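Local atomic coordinates of tRNA-splicing ligase RtcB (Thermus thermophilus, PDB entry 2EPG), a protein that probably ligates RNA, joining 2',3'-cyclic-phosphate or 3'-phosphate ends to 5'-hydroxyl ends with the help of GTP and manganese. Residues W78-F82 with D277-A281; V97-V103 with L353-K357; A230-L236 with K475-L479. All coordinates share one frame; numbering follows the deposited sequence.

How the contacts relate
Contacts 1 and 2 lie on the same side of the chain's centre, about 11 Å apart between centres, and touch: the K357 amine of contact 2 reaches backbone oxygens in loop 78-82, and F82 packs on G102. Contact 3 is on the opposite side, its centre about 36 Å from that of contact 1 and about 30 Å from that of contact 2. Contact 1 is partly buried and joins two loops through a water, an aromatic face and a glutamine. Contact 2 is wholly buried, yet its middle is polar, a histidine gripping a backbone N-H. Contact 3 is also buried and purely apolar, a helix end against a strand.

Contact 1. Residues W78-F82 with D277-A281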
loop_
_atom_site.group_PDB
_atom_site.type_symbol
_atom_site.label_atom_id
_atom_site.label_comp_id
_atom_site.label_asym_id
_atom_site.label_seq_id
_atom_site.Cartn_x
_atom_site.Cartn_y
_atom_site.Cartn_z
ATOM N N TRP A 78 15.929 -5.060 4.420
ATOM C CA TRP A 78 15.875 -5.132 5.877
ATOM C C TRP A 78 14.666 -4.413 6.475
ATOM O O TRP A 78 14.356 -3.280 6.114
ATOM C CB TRP A 78 17.161 -4.555 6.491
ATOM C CG TRP A 78 17.308 -4.905 7.942
ATOM C CD1 TRP A 78 17.933 -6.010 8.462
ATOM C CD2 TRP A 78 16.697 -4.232 9.053
ATOM N NE1 TRP A 78 17.738 -6.070 9.824
ATOM C CE2 TRP A 78 16.982 -4.993 10.214
ATOM C CE3 TRP A 78 15.927 -3.064 9.181
ATOM C CZ2 TRP A 78 16.523 -4.621 11.491
ATOM C CZ3 TRP A 78 15.467 -2.694 10.452
ATOM C CH2 TRP A 78 15.769 -3.477 11.590
ATOM N N GLY A 79 13.989 -5.089 7.398
ATOM C CA GLY A 79 12.831 -4.507 8.054
ATOM C C GLY A 79 12.725 -4.938 9.507
ATOM O O GLY A 79 13.638 -5.555 10.047
ATOM N N TYR A 80 11.611 -4.606 10.143
ATOM C CA TYR A 80 11.380 -4.970 11.535
ATOM C C TYR A 80 10.792 -6.385 11.602
ATOM O O TYR A 80 9.597 -6.586 11.376
ATOM C CB TYR A 80 10.406 -3.973 12.170
ATOM C CG TYR A 80 10.241 -4.138 13.664
ATOM C CD1 TYR A 80 11.212 -3.664 14.548
ATOM C CD2 TYR A 80 9.124 -4.791 14.194
ATOM C CE1 TYR A 80 11.075 -3.835 15.929
ATOM C CE2 TYR A 80 8.977 -4.971 15.570
ATOM C CZ TYR A 80 9.957 -4.489 16.432
ATOM O OH TYR A 80 9.819 -4.658 17.794
ATOM N N GLY A 81 11.630 -7.365 11.917
ATOM C CA GLY A 81 11.157 -8.742 11.994
ATOM C C GLY A 81 10.969 -9.310 10.598
ATOM O O GLY A 81 11.809 -10.071 10.113
ATOM N N PHE A 82 9.855 -8.954 9.958
ATOM C CA PHE A 82 9.576 -9.403 8.593
ATOM C C PHE A 82 10.338 -8.472 7.664
ATOM O O PHE A 82 10.573 -7.305 8.006
ATOM C CB PHE A 82 8.084 -9.264 8.252
ATOM C CG PHE A 82 7.199 -10.317 8.869
ATOM C CD1 PHE A 82 7.200 -10.540 10.238
ATOM C CD2 PHE A 82 6.344 -11.075 8.070
ATOM C CE1 PHE A 82 6.363 -11.503 10.801
ATOM C CE2 PHE A 82 5.504 -12.042 8.627
ATOM C CZ PHE A 82 5.513 -12.254 9.985
ATOM N N ASP A 277 13.743 -14.181 16.288
ATOM C CA ASP A 277 14.014 -12.753 16.286
ATOM C C ASP A 277 12.850 -12.131 17.050
ATOM O O ASP A 277 11.695 -12.317 16.674
ATOM C CB ASP A 277 14.058 -12.252 14.835
ATOM C CG ASP A 277 14.077 -10.739 14.723
ATOM O OD1 ASP A 277 14.021 -10.240 13.579
ATOM O OD2 ASP A 277 14.145 -10.044 15.761
ATOM N N LYS A 278 13.145 -11.412 18.129
ATOM C CA LYS A 278 12.100 -10.790 18.941
ATOM C C LYS A 278 11.210 -9.829 18.158
ATOM O O LYS A 278 10.061 -9.590 18.536
ATOM C CB LYS A 278 12.718 -10.052 20.136
ATOM C CG LYS A 278 13.944 -9.212 19.779
ATOM C CD LYS A 278 13.924 -7.818 20.415
ATOM C CE LYS A 278 12.863 -6.919 19.774
ATOM N NZ LYS A 278 12.964 -5.501 20.253
ATOM N N GLN A 279 11.737 -9.285 17.066
ATOM C CA GLN A 279 10.979 -8.346 16.249
ATOM C C GLN A 279 9.889 -9.066 15.452
ATOM O O GLN A 279 9.053 -8.433 14.801
ATOM C CB GLN A 279 11.920 -7.585 15.307
ATOM C CG GLN A 279 13.138 -6.997 16.015
ATOM C CD GLN A 279 13.740 -5.808 15.279
ATOM O OE1 GLN A 279 14.042 -5.882 14.085
ATOM N NE2 GLN A 279 13.920 -4.702 15.995
ATOM N N LEU A 280 9.905 -10.393 15.525
ATOM C CA LEU A 280 8.925 -11.237 14.844
ATOM C C LEU A 280 7.723 -11.468 15.772
ATOM O O LEU A 280 6.851 -12.304 15.491
ATOM C CB LEU A 280 9.574 -12.574 14.506
ATOM C CG LEU A 280 9.482 -13.120 13.087
ATOM C CD1 LEU A 280 9.911 -12.080 12.066
ATOM C CD2 LEU A 280 10.364 -14.356 13.007
ATOM N N ALA A 281 7.696 -10.731 16.880
ATOM C CA ALA A 281 6.638 -10.832 17.879
ATOM C C ALA A 281 5.267 -11.090 17.261
ATOM O O ALA A 281 4.769 -10.266 16.502
ATOM C CB ALA A 281 6.605 -9.561 18.707
HETATM O O HOH W 1 14.416 -7.864 12.476
#
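Q279, in a 3-10 turn that an Asx turn opens, lies with CB over the face of the Y80 ring; in the Asx turn Q279 N donates to D277 OD2 (2.8 Å), meeting that oxygen from above the carboxylate plane. Starting at its root, Q279 CB makes a CH-pi contact, 3.8 Å from the centroid of the Y80 ring and only 7° off the normal. The first torsion puts CG beside the backbone N (chi1 -49°), which carries the chain out toward Y80 CE1. CD then packs on the CD1-CE1 side of the ring, the amide plane turned 46° to it. At the tip the amide divides: NE2 comes to 3.0 Å from Y80 CE1, while OE1 turns to W78 CZ2 and to a water. That water accepts from G81 N (2.9 Å) and sits 2.6 Å from both Q279 OE1 and D277 OD1, so it bridges the two loops. With an alanine in place of Y80, Q279 CB and CG would probably lose the face beneath them, and the NE2 side of the amide its neighbour. G81 lets the backbones close up, since a side chain there would run into Q279 O; instead G81 CA makes a C-H...O contact with Q279 O at 3.5 Å. Deeper in, beside V60 of helix 52-60, L280 CD1 rests 3.6 Å from F82 CD1.

Contact 2. Residues V97-V103 with L353-K357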
loop_
_atom_site.group_PDB
_atom_site.type_symbol
_atom_site.label_atom_id
_atom_site.label_comp_id
_atom_site.label_asym_id
_atom_site.label_seq_id
_atom_site.Cartn_x
_atom_site.Cartn_y
_atom_site.Cartn_z
ATOM N N VAL A 97 -0.559 -17.431 13.174
ATOM C CA VAL A 97 -0.359 -16.255 14.000
ATOM C C VAL A 97 -0.491 -14.961 13.215
ATOM O O VAL A 97 -0.531 -14.969 11.983
ATOM C CB VAL A 97 1.047 -16.276 14.647
ATOM C CG1 VAL A 97 1.156 -17.424 15.640
ATOM C CG2 VAL A 97 2.135 -16.395 13.562
ATOM N N VAL A 98 -0.586 -13.850 13.936
ATOM C CA VAL A 98 -0.648 -12.529 13.317
ATOM C C VAL A 98 0.487 -11.739 13.957
ATOM O O VAL A 98 0.657 -11.769 15.186
ATOM C CB VAL A 98 -2.009 -11.791 13.562
ATOM C CG1 VAL A 98 -2.338 -11.718 15.054
ATOM C CG2 VAL A 98 -1.917 -10.349 12.989
ATOM N N SER A 99 1.276 -11.055 13.135
ATOM C CA SER A 99 2.406 -10.286 13.647
ATOM C C SER A 99 2.443 -8.829 13.216
ATOM O O SER A 99 2.517 -8.534 12.026
ATOM C CB SER A 99 3.713 -10.932 13.228
ATOM O OG SER A 99 4.779 -10.078 13.572
ATOM N N PRO A 100 2.406 -7.894 14.183
ATOM C CA PRO A 100 2.441 -6.464 13.854
ATOM C C PRO A 100 3.649 -6.135 12.980
ATOM O O PRO A 100 3.585 -5.273 12.104
ATOM C CB PRO A 100 2.526 -5.794 15.225
ATOM C CG PRO A 100 1.803 -6.751 16.118
ATOM C CD PRO A 100 2.298 -8.097 15.640
ATOM N N GLY A 101 4.754 -6.830 13.223
ATOM C CA GLY A 101 5.952 -6.590 12.440
ATOM C C GLY A 101 5.768 -7.039 11.002
ATOM O O GLY A 101 6.527 -6.635 10.117
ATOM N N GLY A 102 4.761 -7.881 10.776
ATOM C CA GLY A 102 4.486 -8.381 9.440
ATOM C C GLY A 102 3.652 -7.412 8.630
ATOM O O GLY A 102 3.446 -7.599 7.438
ATOM N N VAL A 103 3.152 -6.379 9.292
ATOM C CA VAL A 103 2.335 -5.372 8.634
ATOM C C VAL A 103 3.164 -4.089 8.514
ATOM O O VAL A 103 3.114 -3.398 7.505
ATOM C CB VAL A 103 1.053 -5.075 9.458
ATOM C CG1 VAL A 103 0.302 -3.886 8.857
ATOM C CG2 VAL A 103 0.144 -6.303 9.489
ATOM N N LEU A 353 -4.958 -15.444 6.525
ATOM C CA LEU A 353 -4.618 -14.066 6.829
ATOM C C LEU A 353 -3.310 -13.753 6.099
ATOM O O LEU A 353 -2.276 -14.360 6.388
ATOM C CB LEU A 353 -4.422 -13.880 8.336
ATOM C CG LEU A 353 -3.958 -12.477 8.739
ATOM C CD1 LEU A 353 -5.084 -11.489 8.495
ATOM C CD2 LEU A 353 -3.532 -12.478 10.214
ATOM N N VAL A 354 -3.350 -12.792 5.182
ATOM C CA VAL A 354 -2.163 -12.435 4.411
ATOM C C VAL A 354 -1.494 -11.150 4.885
ATOM O O VAL A 354 -2.094 -10.072 4.802
ATOM C CB VAL A 354 -2.509 -12.270 2.912
ATOM C CG1 VAL A 354 -1.224 -12.028 2.091
ATOM C CG2 VAL A 354 -3.247 -13.508 2.418
ATOM N N HIS A 355 -0.254 -11.281 5.373
ATOM C CA HIS A 355 0.531 -10.149 5.845
ATOM C C HIS A 355 1.291 -9.618 4.631
ATOM O O HIS A 355 1.957 -10.380 3.904
ATOM C CB HIS A 355 1.586 -10.561 6.892
ATOM C CG HIS A 355 1.030 -10.993 8.215
ATOM N ND1 HIS A 355 0.424 -12.216 8.412
ATOM C CD2 HIS A 355 1.044 -10.378 9.425
ATOM C CE1 HIS A 355 0.094 -12.339 9.688
ATOM N NE2 HIS A 355 0.461 -11.238 10.324
ATOM N N ARG A 356 1.199 -8.314 4.423
ATOM C CA ARG A 356 1.887 -7.676 3.317
ATOM C C ARG A 356 2.508 -6.415 3.856
ATOM O O ARG A 356 1.798 -5.506 4.268
ATOM C CB ARG A 356 0.912 -7.314 2.177
ATOM C CG ARG A 356 0.250 -8.508 1.454
ATOM C CD ARG A 356 -0.393 -8.073 0.116
ATOM N NE ARG A 356 -1.032 -9.176 -0.600
ATOM C CZ ARG A 356 -2.291 -9.574 -0.412
ATOM N NH1 ARG A 356 -2.774 -10.593 -1.109
ATOM N NH2 ARG A 356 -3.075 -8.959 0.470
ATOM N N LYS A 357 3.833 -6.372 3.880
ATOM C CA LYS A 357 4.546 -5.189 4.343
ATOM C C LYS A 357 5.356 -4.740 3.152
ATOM O O LYS A 357 6.269 -5.450 2.721
ATOM C CB LYS A 357 5.503 -5.504 5.497
ATOM C CG LYS A 357 6.042 -4.223 6.151
ATOM C CD LYS A 357 7.414 -4.370 6.803
ATOM C CE LYS A 357 7.510 -5.548 7.735
ATOM N NZ LYS A 357 8.744 -5.515 8.563
#
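H355 holds the backbone of S99: S99 N donates to H355 NE2 at 2.9 Å, nearly straight at 170° but tilted 24° out of the ring plane. H355 CG stands anti to the carbonyl carbon (chi1 -69°), which turns the ring toward S99 N. The imidazole edge also meets V98 CA in plane, 3.4 Å from NE2, and V97 O, 3.5 Å from CE1. G102 passes close by the same ring, where a side chain would collide with CD2. Two residues earlier on the strand, L353 CD2 packs at 3.7 Å on V98 CB. Two residues later, the aliphatic part of K357 runs along the turn, with CB 3.5 Å from G102 O and CG 3.3 Å from V103 O; its amine finds F82 O and Y80 O in the neighbouring loop.

Next come the groups that set these in place. H355 ND1 makes a weak bond to A88 O, consistent with a proton on ND1, NE2 being the acceptor. S99 OG bonds to A281 O, and G102 N closes the turn onto S99 O (2.7 Å). The result is a buried turn after strand 97-98, laid on strand 350-357 of the RtcB fold and close to N340, a predicted GMP-binding residue.

Contact 3. Residues A230-L236 with K475-L479; sequences AALAFGL and KVARL
A classic beta bulge in strand 474-486, with V476 and A477 both facing V393, meets the C-terminal end of helix 228-234: V476 points at the last turns of the helix and A477 at L236, just beyond it. V476 is the wedge. Its CG1 stands anti to the backbone N (chi1 179°), bringing it over the helix backbone, 3.7 Å from A231 N. Its other branch, CG2, touches A230 CB at 3.7 Å and the F234 ring at CE2, 4.1 Å away. The small side chains of A230 and A231 are consistent with this: the axes of helix 230-234 and strand 475-479 come within 8.5 Å, their N-to-C directions 68° apart.

The helix ends in a Schellman motif: G235 takes positive phi, and L236 N bonds back to A231 O (2.8 Å). That turn swings L236 round to the bulge, where its CD1 packs 4.0 Å from A477 CB and lies 4.3 Å from V476 CG1.

Strand 216-225 runs along one side of strand 474-486, sending V225 against A231 and V222 against L236. On the other side strand 391-395 sets V393 against F234, so the helix end packs on all three strands; Y374, outside them, meets the F234 ring edge-to-face.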
loop_
_atom_site.group_PDB
_atom_site.type_symbol
_atom_site.label_atom_id
_atom_site.label_comp_id
_atom_site.label_asym_id
_atom_site.label_seq_id
_atom_site.Cartn_x
_atom_site.Cartn_y
_atom_site.Cartn_z
ATOM N N ALA A 230 -5.468 -2.646 -21.073
ATOM C CA ALA A 230 -5.615 -2.340 -19.652
ATOM C C ALA A 230 -5.736 -0.828 -19.457
ATOM O O ALA A 230 -6.508 -0.367 -18.626
ATOM C CB ALA A 230 -4.414 -2.887 -18.866
ATOM N N ALA A 231 -4.987 -0.057 -20.232
ATOM C CA ALA A 231 -5.035 1.389 -20.090
ATOM C C ALA A 231 -6.436 1.893 -20.394
ATOM O O ALA A 231 -6.971 2.711 -19.653
ATOM C CB ALA A 231 -4.000 2.064 -21.013
ATOM N N LEU A 232 -7.030 1.388 -21.476
ATOM C CA LEU A 232 -8.388 1.769 -21.852
ATOM C C LEU A 232 -9.346 1.422 -20.721
ATOM O O LEU A 232 -10.176 2.239 -20.321
ATOM C CB LEU A 232 -8.839 1.018 -23.111
ATOM C CG LEU A 232 -10.313 1.259 -23.462
ATOM C CD1 LEU A 232 -10.471 2.702 -23.961
ATOM C CD2 LEU A 232 -10.787 0.264 -24.528
ATOM N N ALA A 233 -9.235 0.194 -20.219
ATOM C CA ALA A 233 -10.084 -0.254 -19.133
ATOM C C ALA A 233 -9.901 0.602 -17.876
ATOM O O ALA A 233 -10.871 0.876 -17.185
ATOM C CB ALA A 233 -9.799 -1.728 -18.816
ATOM N N PHE A 234 -8.668 1.021 -17.580
ATOM C CA PHE A 234 -8.397 1.846 -16.390
ATOM C C PHE A 234 -8.653 3.326 -16.661
ATOM O O PHE A 234 -8.526 4.150 -15.753
ATOM C CB PHE A 234 -6.930 1.725 -15.919
ATOM C CG PHE A 234 -6.570 0.394 -15.315
ATOM C CD1 PHE A 234 -7.547 -0.569 -15.047
ATOM C CD2 PHE A 234 -5.235 0.095 -15.033
ATOM C CE1 PHE A 234 -7.208 -1.812 -14.520
ATOM C CE2 PHE A 234 -4.876 -1.145 -14.505
ATOM C CZ PHE A 234 -5.863 -2.106 -14.246
ATOM N N GLY A 235 -8.972 3.667 -17.907
ATOM C CA GLY A 235 -9.222 5.060 -18.239
ATOM C C GLY A 235 -7.955 5.901 -18.263
ATOM O O GLY A 235 -7.964 7.059 -17.836
ATOM N N LEU A 236 -6.859 5.317 -18.740
ATOM C CA LEU A 236 -5.582 6.019 -18.825
ATOM C C LEU A 236 -5.207 6.311 -20.284
ATOM O O LEU A 236 -5.498 5.514 -21.171
ATOM C CB LEU A 236 -4.471 5.163 -18.200
ATOM C CG LEU A 236 -4.376 5.093 -16.677
ATOM C CD1 LEU A 236 -3.331 4.046 -16.253
ATOM C CD2 LEU A 236 -3.996 6.492 -16.145
ATOM N N LYS A 475 2.755 -4.446 -16.858
ATOM C CA LYS A 475 2.935 -3.005 -17.000
ATOM C C LYS A 475 1.809 -2.389 -17.794
ATOM O O LYS A 475 1.444 -2.888 -18.852
ATOM C CB LYS A 475 4.248 -2.682 -17.703
ATOM C CG LYS A 475 5.454 -2.904 -16.830
ATOM C CD LYS A 475 6.747 -2.682 -17.592
ATOM C CE LYS A 475 6.889 -1.255 -18.056
ATOM N NZ LYS A 475 8.188 -1.080 -18.803
ATOM N N VAL A 476 1.257 -1.297 -17.277
ATOM C CA VAL A 476 0.177 -0.616 -17.962
ATOM C C VAL A 476 0.595 0.784 -18.366
ATOM O O VAL A 476 0.433 1.169 -19.520
ATOM C CB VAL A 476 -1.082 -0.536 -17.087
ATOM C CG1 VAL A 476 -2.183 0.207 -17.845
ATOM C CG2 VAL A 476 -1.518 -1.949 -16.689
ATOM N N ALA A 477 1.134 1.556 -17.425
ATOM C CA ALA A 477 1.564 2.914 -17.761
ATOM C C ALA A 477 2.617 3.453 -16.826
ATOM O O ALA A 477 2.871 2.885 -15.763
ATOM C CB ALA A 477 0.353 3.867 -17.789
ATOM N N ARG A 478 3.240 4.553 -17.245
ATOM C CA ARG A 478 4.255 5.221 -16.450
ATOM C C ARG A 478 3.811 6.657 -16.295
ATOM O O ARG A 478 3.280 7.249 -17.234
ATOM C CB ARG A 478 5.636 5.175 -17.112
ATOM C CG ARG A 478 6.707 5.776 -16.216
ATOM C CD ARG A 478 8.104 5.614 -16.803
ATOM N NE ARG A 478 8.307 6.448 -17.981
ATOM C CZ ARG A 478 9.313 6.291 -18.831
ATOM N NH1 ARG A 478 9.436 7.092 -19.879
ATOM N NH2 ARG A 478 10.189 5.316 -18.639
ATOM N N LEU A 479 4.052 7.201 -15.106
ATOM C CA LEU A 479 3.655 8.548 -14.733
ATOM C C LEU A 479 4.870 9.408 -14.361
ATOM O O LEU A 479 5.723 8.983 -13.582
ATOM C CB LEU A 479 2.714 8.474 -13.518
ATOM C CG LEU A 479 1.264 7.966 -13.585
ATOM C CD1 LEU A 479 0.969 7.255 -14.875
ATOM C CD2 LEU A 479 0.987 7.090 -12.363
#